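Local coordinates for NADPH-ferredoxin reductase FprA (PDB 1LQT), which transfers electrons between NADPH and ferredoxin through a bound FAD, and may supply electrons to P450 systems, at residues F207-R213 with Q247-L252. Residues are numbered along the deposited sequence; the frame is centred on the assembly and turned at random.
Sequences FTTLELR and QNIKVL. With ODP (4-oxo-nicotinamide-adenine dinucleotide phosphate), chain I.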
loop_
_atom_site.group_PDB
_atom_site.type_symbol
_atom_site.label_atom_id
_atom_site.label_comp_id
_atom_site.label_asym_id
_atom_site.label_seq_id
_atom_site.Cartn_x
_atom_site.Cartn_y
_atom_site.Cartn_z
ATOM N N PHE A 207 8.600 6.554 -10.587
ATOM C CA PHE A 207 8.912 7.502 -9.537
ATOM C C PHE A 207 8.272 8.829 -9.806
ATOM O O PHE A 207 8.082 9.233 -10.960
ATOM C CB PHE A 207 10.425 7.834 -9.554
ATOM C CG PHE A 207 11.341 6.641 -9.423
ATOM C CD1 PHE A 207 11.163 5.683 -8.433
ATOM C CD2 PHE A 207 12.441 6.511 -10.254
ATOM C CE1 PHE A 207 12.031 4.634 -8.321
ATOM C CE2 PHE A 207 13.298 5.454 -10.161
ATOM C CZ PHE A 207 13.088 4.513 -9.206
ATOM N N THR A 208 8.031 9.565 -8.727
ATOM C CA THR A 208 7.627 10.957 -8.849
ATOM C C THR A 208 8.715 11.868 -8.266
ATOM O O THR A 208 9.638 11.432 -7.604
ATOM C CB THR A 208 6.212 11.222 -8.309
ATOM O OG1 THR A 208 6.086 10.697 -6.987
ATOM C CG2 THR A 208 5.186 10.500 -9.185
ATOM N N THR A 209 8.595 13.158 -8.570
ATOM C CA THR A 209 9.760 14.017 -8.466
ATOM C C THR A 209 10.192 14.377 -7.065
ATOM O O THR A 209 11.371 14.330 -6.744
ATOM C CB THR A 209 9.530 15.280 -9.282
ATOM O OG1 THR A 209 9.015 14.961 -10.593
ATOM C CG2 THR A 209 10.839 16.039 -9.477
ATOM N N LEU A 210 9.243 14.739 -6.205
ATOM C CA LEU A 210 9.596 15.086 -4.841
ATOM C C LEU A 210 10.322 13.947 -4.157
ATOM O O LEU A 210 11.314 14.133 -3.453
ATOM C CB LEU A 210 8.355 15.503 -4.069
ATOM C CG LEU A 210 8.598 15.768 -2.587
ATOM C CD1 LEU A 210 9.511 16.941 -2.361
ATOM C CD2 LEU A 210 7.256 16.007 -1.921
ATOM N N GLU A 211 9.848 12.739 -4.408
ATOM C CA GLU A 211 10.424 11.563 -3.810
ATOM C C GLU A 211 11.856 11.345 -4.294
ATOM O O GLU A 211 12.722 10.933 -3.536
ATOM C CB GLU A 211 9.512 10.378 -4.081
ATOM C CG GLU A 211 8.175 10.544 -3.339
ATOM C CD GLU A 211 7.205 11.651 -3.848
ATOM O OE1 GLU A 211 7.241 12.049 -5.068
ATOM O OE2 GLU A 211 6.373 12.166 -3.008
ATOM N N LEU A 212 12.123 11.615 -5.570
ATOM C CA LEU A 212 13.504 11.567 -6.042
ATOM C C LEU A 212 14.349 12.672 -5.419
ATOM O O LEU A 212 15.496 12.438 -5.060
ATOM C CB LEU A 212 13.546 11.679 -7.555
ATOM C CG LEU A 212 13.106 10.450 -8.352
ATOM C CD1 LEU A 212 13.035 10.804 -9.825
ATOM C CD2 LEU A 212 14.079 9.300 -8.083
ATOM N N ARG A 213 13.793 13.861 -5.280
ATOM C CA ARG A 213 14.534 14.987 -4.702
ATOM C C ARG A 213 14.933 14.744 -3.266
ATOM O O ARG A 213 16.025 15.144 -2.849
ATOM C CB ARG A 213 13.732 16.274 -4.793
ATOM C CG ARG A 213 13.573 16.863 -6.154
ATOM C CD ARG A 213 12.915 18.265 -6.106
ATOM N NE ARG A 213 12.500 18.723 -7.418
ATOM C CZ ARG A 213 13.291 19.293 -8.288
ATOM N NH1 ARG A 213 14.578 19.487 -7.997
ATOM N NH2 ARG A 213 12.793 19.666 -9.464
ATOM N N GLN A 247 10.649 16.593 -15.110
ATOM C CA GLN A 247 11.229 16.996 -13.842
ATOM C C GLN A 247 12.104 15.888 -13.268
ATOM O O GLN A 247 13.167 16.147 -12.723
ATOM C CB GLN A 247 10.156 17.455 -12.842
ATOM C CG GLN A 247 9.352 18.645 -13.311
ATOM C CD GLN A 247 10.216 19.840 -13.628
ATOM O OE1 GLN A 247 11.102 20.197 -12.853
ATOM N NE2 GLN A 247 9.946 20.481 -14.762
ATOM N N ASN A 248 11.647 14.653 -13.374
ATOM C CA ASN A 248 12.415 13.530 -12.876
ATOM C C ASN A 248 13.794 13.491 -13.536
ATOM O O ASN A 248 14.787 13.253 -12.858
ATOM C CB ASN A 248 11.730 12.211 -13.184
ATOM C CG ASN A 248 10.563 11.884 -12.299
ATOM O OD1 ASN A 248 10.245 12.588 -11.341
ATOM N ND2 ASN A 248 9.921 10.773 -12.626
ATOM N N ILE A 249 13.841 13.652 -14.855
ATOM C CA ILE A 249 15.111 13.509 -15.550
ATOM C C ILE A 249 16.051 14.639 -15.131
ATOM O O ILE A 249 17.246 14.416 -14.986
ATOM C CB ILE A 249 14.901 13.414 -17.068
ATOM C CG1 ILE A 249 14.129 12.150 -17.441
ATOM C CG2 ILE A 249 16.226 13.455 -17.829
ATOM C CD1 ILE A 249 14.603 10.868 -16.826
ATOM N N LYS A 250 15.527 15.840 -14.893
ATOM C CA LYS A 250 16.380 16.927 -14.404
ATOM C C LYS A 250 17.029 16.537 -13.080
ATOM O O LYS A 250 18.207 16.757 -12.843
ATOM C CB LYS A 250 15.563 18.215 -14.233
ATOM C CG LYS A 250 15.134 18.875 -15.526
ATOM C CD LYS A 250 14.179 20.055 -15.273
ATOM C CE LYS A 250 13.585 20.636 -16.573
ATOM N NZ LYS A 250 12.672 21.810 -16.287
ATOM N N VAL A 251 16.242 15.928 -12.205
ATOM C CA VAL A 251 16.745 15.497 -10.908
ATOM C C VAL A 251 17.790 14.385 -11.056
ATOM O O VAL A 251 18.847 14.422 -10.436
ATOM C CB VAL A 251 15.595 15.079 -10.004
ATOM C CG1 VAL A 251 16.111 14.435 -8.742
ATOM C CG2 VAL A 251 14.708 16.287 -9.684
ATOM N N LEU A 252 17.512 13.417 -11.920
ATOM C CA LEU A 252 18.457 12.336 -12.134
ATOM C C LEU A 252 19.779 12.849 -12.720
ATOM O O LEU A 252 20.832 12.381 -12.343
ATOM C CB LEU A 252 17.868 11.251 -13.036
ATOM C CG LEU A 252 16.653 10.513 -12.478
ATOM C CD1 LEU A 252 16.232 9.477 -13.493
ATOM C CD2 LEU A 252 16.887 9.861 -11.117
HETATM O O1X ODP I . 8.512 -1.576 -16.463
HETATM P P2B ODP I . 7.462 -1.200 -15.463
HETATM O O2X ODP I . 7.017 0.246 -15.544
HETATM O O3X ODP I . 6.272 -2.147 -15.462
HETATM O O2B ODP I . 8.230 -1.380 -14.056
HETATM C C2B ODP I . 7.540 -1.507 -12.816
HETATM C C3B ODP I . 7.584 -0.285 -11.928
HETATM O O3B ODP I . 8.866 0.322 -11.992
HETATM C C1B ODP I . 8.231 -2.517 -11.975
HETATM N N9A ODP I . 8.086 -3.900 -12.353
HETATM C C8A ODP I . 6.932 -4.631 -12.485
HETATM N N7A ODP I . 7.179 -5.893 -12.783
HETATM C C5A ODP I . 8.548 -6.011 -12.849
HETATM C C4A ODP I . 9.111 -4.759 -12.589
HETATM N N3A ODP I . 10.440 -4.495 -12.551
HETATM C C2A ODP I . 11.217 -5.561 -12.812
HETATM N N1A ODP I . 10.757 -6.819 -13.063
HETATM C C6A ODP I . 9.411 -7.057 -13.084
HETATM N N6A ODP I . 9.016 -8.324 -13.269
HETATM O O4B ODP I . 7.660 -2.318 -10.695
HETATM C C4B ODP I . 7.416 -0.912 -10.543
HETATM C C5B ODP I . 6.047 -0.711 -9.960
HETATM O O5B ODP I . 5.908 0.657 -9.654
HETATM P PA ODP I . 4.471 1.226 -9.257
HETATM O O1A ODP I . 4.598 2.672 -9.098
HETATM O O2A ODP I . 3.426 0.716 -10.167
HETATM O O3 ODP I . 4.191 0.489 -7.869
HETATM P PN ODP I . 4.694 0.771 -6.346
HETATM O O1N ODP I . 6.091 1.258 -6.327
HETATM O O2N ODP I . 4.319 -0.466 -5.630
HETATM O O5D ODP I . 3.793 1.983 -5.893
HETATM C C5D ODP I . 2.359 1.785 -5.795
HETATM C C4D ODP I . 1.687 3.141 -5.823
HETATM O O4D ODP I . 1.836 3.837 -4.591
HETATM C C1D ODP I . 2.382 5.133 -4.846
HETATM C C2D ODP I . 3.053 5.012 -6.149
HETATM O O2D ODP I . 3.437 6.203 -6.735
HETATM C C3D ODP I . 2.233 4.047 -6.920
HETATM O O3D ODP I . 1.186 4.759 -7.546
HETATM N N1N ODP I . 3.075 5.656 -3.721
HETATM C C2N ODP I . 3.208 7.060 -3.636
HETATM C C3N ODP I . 4.173 7.565 -2.830
HETATM C C7N ODP I . 4.248 9.099 -2.854
HETATM N N7N ODP I . 5.177 9.628 -2.101
HETATM O O7N ODP I . 3.446 9.713 -3.592
HETATM C C4N ODP I . 5.076 6.782 -2.096
HETATM O O99 ODP I . 6.020 7.255 -1.393
HETATM C C5N ODP I . 4.929 5.326 -2.223
HETATM C C6N ODP I . 3.927 4.790 -3.061
#
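N248 bridges the start of helix 209-214 with both ends of its side-chain amide. Its ND2 donates to the backbone F207 O at 2.9 Å, with an N-H...O angle of 156°. ND2 stands well above the carbonyl plane of F207. On the other end, OD1 accepts from T209 OG1 at 2.8 Å. The T209 hydroxyl lies beside its own backbone N (chi1 -47°), which brings it onto OD1. These two bonds fix the rotation of the buried amide.

Most of the remaining contact is van der Waals packing. V251 sends its two methyls to different partners: CG1 makes an apolar contact with L212 CB at 3.9 Å, and CG2 lies over the centre of one face of the R213 guanidinium, 3.6 Å from CZ. R213 stretches its side chain out to lay the guanidinium against that methyl. L212 CD1 comes up to N248 OD1 at 3.6 Å, the two side chains crossing at about a right angle, and meets L252 CD2.

The bond to the ligand leaves from the far side of helix 209-214. E211 OE2 accepts from N7N, the carboxamide nitrogen of the modified NADP, at 2.9 Å. T208 OG1 donates to E211 OE1 from above the carboxylate plane and is itself hydrogen-bonded to N157 ND2, so it helps position the carboxylate.

The contact joins two helices of the NADP-binding domain, their short segments nearly parallel (9°), axes 9.3 Å apart. Helix 209-214 lies between helix 243-256 and the nucleotide site. There F207 and E211 touch helix 157-167, which with strand 149-153 forms the Rossmann-type unit whose N155 and V158 amides bind the ligand.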